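Local coordinates for protein glutaredoxin 1 (Francisella tularensis subsp. tularensis, PDB 3MSZ) that probably acts as a protein-disulfide reductase of the glutaredoxin family, a small thioredoxin-fold protein that binds glutathione, at residues K21-E26 with D83-K88. Numbering follows the deposited sequence.
Sequences KQWFEE and DKILNK
The six-membered half of the W23 indole reaches across to I85 and L86, and its outer carbons make all the contacts within 4.5 Å between 21-26 and 83-88. CG of W23 stands anti to the backbone N (chi1 -172°), which carries the ring out from its helix toward 83-88. The two aliphatic partners meet this ring differently. I85 comes to the edge, near the ring plane, with its CG2 methyl 3.9 Å from W23 CH2 and about as far from CZ3. L86 approaches obliquely: its CD2 lies 3.4 Å from W23 CH2, a snug fit. Since the CA-CB bond of L86 is not aimed at helix 15-26, it is the reach of the branched side chain that lays CD2 and CG on the indole, exposed though this leucine is.

Beside this, F24 offers a ring face to W23, whose CE3 lies 3.7 Å above the phenyl plane, displaced toward the rim. The apolar phenyl suits its buried place, touching V6, I8 and I65 of the sheet. Tryptophan suits its place because a long, flat ring can reach from its helix to I85 at the end of helix 82-85 and to L86 just beyond it, and the beta-branched I85 gives a compact methyl for its edge. L78 of helix 75-80 touches W23, F24 and I85 alike, away from the glutathione pocket. A salt bridge from K88 to D68 further ties the chain end. With no hydrogen bond or salt bridge between 21-26 and 83-88, their attraction rests on dispersion and the hydrophobic effect, and the fit depends on shape.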
ATOM      1  N   LYS A  21       7.121   2.655   3.100  1.00 24.76           N
ATOM      2  CA  LYS A  21       7.154   4.115   3.356  1.00 25.90           C
ATOM      3  C   LYS A  21       8.550   4.678   3.128  1.00 25.86           C
ATOM      4  O   LYS A  21       8.720   5.726   2.507  1.00 28.60           O
ATOM      5  CB  LYS A  21       6.695   4.421   4.779  1.00 26.95           C
ATOM      6  CG  LYS A  21       5.212   4.138   4.991  1.00 28.05           C
ATOM      7  CD  LYS A  21       4.737   4.544   6.384  1.00 29.25           C
ATOM      8  CE  LYS A  21       5.016   3.433   7.391  1.00 33.43           C
ATOM      9  NZ  LYS A  21       4.531   3.786   8.766  1.00 38.02           N
ATOM     10  N   GLN A  22       9.547   3.979   3.657  1.00 23.11           N
ATOM     11  CA  GLN A  22      10.933   4.382   3.479  1.00 22.22           C
ATOM     12  C   GLN A  22      11.301   4.507   2.007  1.00 23.74           C
ATOM     13  O   GLN A  22      12.035   5.419   1.615  1.00 22.45           O
ATOM     14  CB  GLN A  22      11.844   3.346   4.123  1.00 21.14           C
ATOM     15  CG  GLN A  22      13.293   3.645   3.928  1.00 26.38           C
ATOM     16  CD  GLN A  22      14.186   2.597   4.609  1.00 30.66           C
ATOM     17  OE1 GLN A  22      14.778   2.854   5.653  1.00 34.37           O
ATOM     18  NE2 GLN A  22      14.263   1.416   4.017  1.00 21.39           N
ATOM     19  N   TRP A  23      10.787   3.594   1.184  1.00 20.62           N
ATOM     20  CA  TRP A  23      11.054   3.672  -0.247  1.00 25.74           C
ATOM     21  C   TRP A  23      10.504   4.976  -0.852  1.00 24.79           C
ATOM     22  O   TRP A  23      11.177   5.659  -1.636  1.00 22.54           O
ATOM     23  CB  TRP A  23      10.475   2.458  -0.993  1.00 28.52           C
ATOM     24  CG  TRP A  23      10.897   2.418  -2.447  1.00 31.54           C
ATOM     25  CD1 TRP A  23      12.052   1.860  -2.957  1.00 37.24           C
ATOM     26  CD2 TRP A  23      10.208   2.998  -3.570  1.00 27.98           C
ATOM     27  NE1 TRP A  23      12.106   2.047  -4.320  1.00 38.29           N
ATOM     28  CE2 TRP A  23      10.988   2.731  -4.728  1.00 35.18           C
ATOM     29  CE3 TRP A  23       9.014   3.709  -3.712  1.00 25.12           C
ATOM     30  CZ2 TRP A  23      10.598   3.143  -6.023  1.00 31.15           C
ATOM     31  CZ3 TRP A  23       8.627   4.128  -5.013  1.00 36.45           C
ATOM     32  CH2 TRP A  23       9.428   3.845  -6.142  1.00 34.15           C
ATOM     33  N   PHE A  24       9.264   5.302  -0.518  1.00 24.21           N
ATOM     34  CA  PHE A  24       8.655   6.529  -1.021  1.00 29.58           C
ATOM     35  C   PHE A  24       9.420   7.751  -0.520  1.00 29.24           C
ATOM     36  O   PHE A  24       9.713   8.668  -1.295  1.00 26.26           O
ATOM     37  CB  PHE A  24       7.172   6.594  -0.639  1.00 28.23           C
ATOM     38  CG  PHE A  24       6.316   5.657  -1.458  1.00 27.12           C
ATOM     39  CD1 PHE A  24       6.122   5.891  -2.820  1.00 28.46           C
ATOM     40  CD2 PHE A  24       5.734   4.541  -0.885  1.00 29.81           C
ATOM     41  CE1 PHE A  24       5.358   5.019  -3.607  1.00 31.16           C
ATOM     42  CE2 PHE A  24       4.948   3.673  -1.654  1.00 31.04           C
ATOM     43  CZ  PHE A  24       4.772   3.915  -3.024  1.00 27.43           C
ATOM     44  N   GLU A  25       9.744   7.743   0.773  1.00 24.33           N
ATOM     45  CA  GLU A  25      10.516   8.828   1.389  1.00 30.70           C
ATOM     46  C   GLU A  25      11.911   9.004   0.778  1.00 29.07           C
ATOM     47  O   GLU A  25      12.353  10.126   0.592  1.00 26.16           O
ATOM     48  CB  GLU A  25      10.607   8.641   2.912  1.00 34.95           C
ATOM     49  CG  GLU A  25       9.268   8.933   3.608  1.00 49.10           C
ATOM     50  CD  GLU A  25       9.109   8.288   4.986  1.00 61.76           C
ATOM     51  OE1 GLU A  25       9.823   7.308   5.309  1.00 61.40           O
ATOM     52  OE2 GLU A  25       8.239   8.767   5.745  1.00 67.40           O
ATOM     53  N   GLU A  26      12.603   7.910   0.476  1.00 26.41           N
ATOM     54  CA  GLU A  26      13.964   7.988  -0.090  1.00 29.14           C
ATOM     55  C   GLU A  26      13.916   8.496  -1.511  1.00 28.12           C
ATOM     56  O   GLU A  26      14.930   8.920  -2.074  1.00 29.74           O
ATOM     57  CB  GLU A  26      14.700   6.625  -0.015  1.00 33.21           C
ATOM     58  CG  GLU A  26      15.040   6.181   1.450  1.00 39.04           C
ATOM     59  CD  GLU A  26      15.988   7.174   2.205  1.00 52.25           C
ATOM     60  OE1 GLU A  26      16.873   7.791   1.579  1.00 43.81           O
ATOM     61  OE2 GLU A  26      15.845   7.343   3.436  1.00 60.37           O
ATOM     62  N   ASP A  83      11.251   0.907 -11.008  1.00 41.64           N
ATOM     63  CA  ASP A  83      11.646   1.723 -12.166  1.00 48.88           C
ATOM     64  C   ASP A  83      10.469   2.496 -12.797  1.00 45.45           C
ATOM     65  O   ASP A  83      10.609   3.685 -13.103  1.00 42.61           O
ATOM     66  CB  ASP A  83      12.389   0.884 -13.224  1.00 59.36           C
ATOM     67  CG  ASP A  83      13.825   0.494 -12.798  1.00 69.98           C
ATOM     68  OD1 ASP A  83      14.324   0.966 -11.744  1.00 71.00           O
ATOM     69  OD2 ASP A  83      14.458  -0.298 -13.539  1.00 73.66           O
ATOM     70  N   LYS A  84       9.313   1.845 -12.983  1.00 41.68           N
ATOM     71  CA  LYS A  84       8.168   2.515 -13.623  1.00 41.47           C
ATOM     72  C   LYS A  84       7.553   3.615 -12.750  1.00 46.65           C
ATOM     73  O   LYS A  84       7.217   4.688 -13.227  1.00 52.24           O
ATOM     74  CB  LYS A  84       7.086   1.514 -14.019  1.00 40.39           C
ATOM     75  CG  LYS A  84       5.763   2.170 -14.493  1.00 72.83           C
ATOM     76  CD  LYS A  84       5.940   3.038 -15.760  1.00 73.33           C
ATOM     77  CE  LYS A  84       4.593   3.477 -16.352  1.00 71.13           C
ATOM     78  NZ  LYS A  84       4.693   4.130 -17.711  1.00 68.68           N
ATOM     79  N   ILE A  85       7.402   3.341 -11.463  1.00 44.78           N
ATOM     80  CA  ILE A  85       6.870   4.332 -10.539  1.00 44.21           C
ATOM     81  C   ILE A  85       7.752   5.590 -10.472  1.00 45.52           C
ATOM     82  O   ILE A  85       7.234   6.708 -10.322  1.00 41.95           O
ATOM     83  CB  ILE A  85       6.700   3.720  -9.124  1.00 48.75           C
ATOM     84  CG1 ILE A  85       5.713   2.549  -9.190  1.00 52.25           C
ATOM     85  CG2 ILE A  85       6.244   4.773  -8.119  1.00 39.19           C
ATOM     86  CD1 ILE A  85       5.875   1.546  -8.057  1.00 53.40           C
ATOM     87  N   LEU A  86       9.073   5.412 -10.579  1.00 42.77           N
ATOM     88  CA  LEU A  86       9.991   6.557 -10.593  1.00 48.05           C
ATOM     89  C   LEU A  86      10.005   7.275 -11.946  1.00 56.08           C
ATOM     90  O   LEU A  86      10.652   8.307 -12.098  1.00 59.06           O
ATOM     91  CB  LEU A  86      11.417   6.154 -10.201  1.00 41.97           C
ATOM     92  CG  LEU A  86      11.628   5.546  -8.819  1.00 41.04           C
ATOM     93  CD1 LEU A  86      13.117   5.297  -8.578  1.00 42.13           C
ATOM     94  CD2 LEU A  86      11.031   6.435  -7.724  1.00 38.21           C
ATOM     95  N   ASN A  87       9.293   6.735 -12.930  1.00 62.71           N
ATOM     96  CA  ASN A  87       9.060   7.485 -14.163  1.00 67.35           C
ATOM     97  C   ASN A  87       7.898   8.456 -13.980  1.00 69.27           C
ATOM     98  O   ASN A  87       7.869   9.531 -14.572  1.00 78.58           O
ATOM     99  CB  ASN A  87       8.839   6.550 -15.346  1.00 69.28           C
ATOM    100  CG  ASN A  87      10.110   5.830 -15.752  1.00 72.02           C
ATOM    101  OD1 ASN A  87      11.211   6.242 -15.380  1.00 72.59           O
ATOM    102  ND2 ASN A  87       9.968   4.749 -16.512  1.00 75.02           N
ATOM    103  N   LYS A  88       6.951   8.069 -13.136  1.00 64.29           N
ATOM    104  CA  LYS A  88       5.919   8.969 -12.651  1.00 65.73           C
ATOM    105  C   LYS A  88       6.473   9.727 -11.436  1.00 66.72           C
ATOM    106  O   LYS A  88       6.637  10.947 -11.447  1.00 65.72           O
ATOM    107  CB  LYS A  88       4.685   8.151 -12.240  1.00 67.36           C
ATOM    108  CG  LYS A  88       4.268   7.088 -13.266  1.00 66.66           C
ATOM    109  CD  LYS A  88       3.571   5.875 -12.624  1.00 65.22           C
ATOM    110  CE  LYS A  88       2.236   6.232 -11.974  1.00 64.17           C
ATOM    111  NZ  LYS A  88       1.278   6.845 -12.941  1.00 70.00           N
TER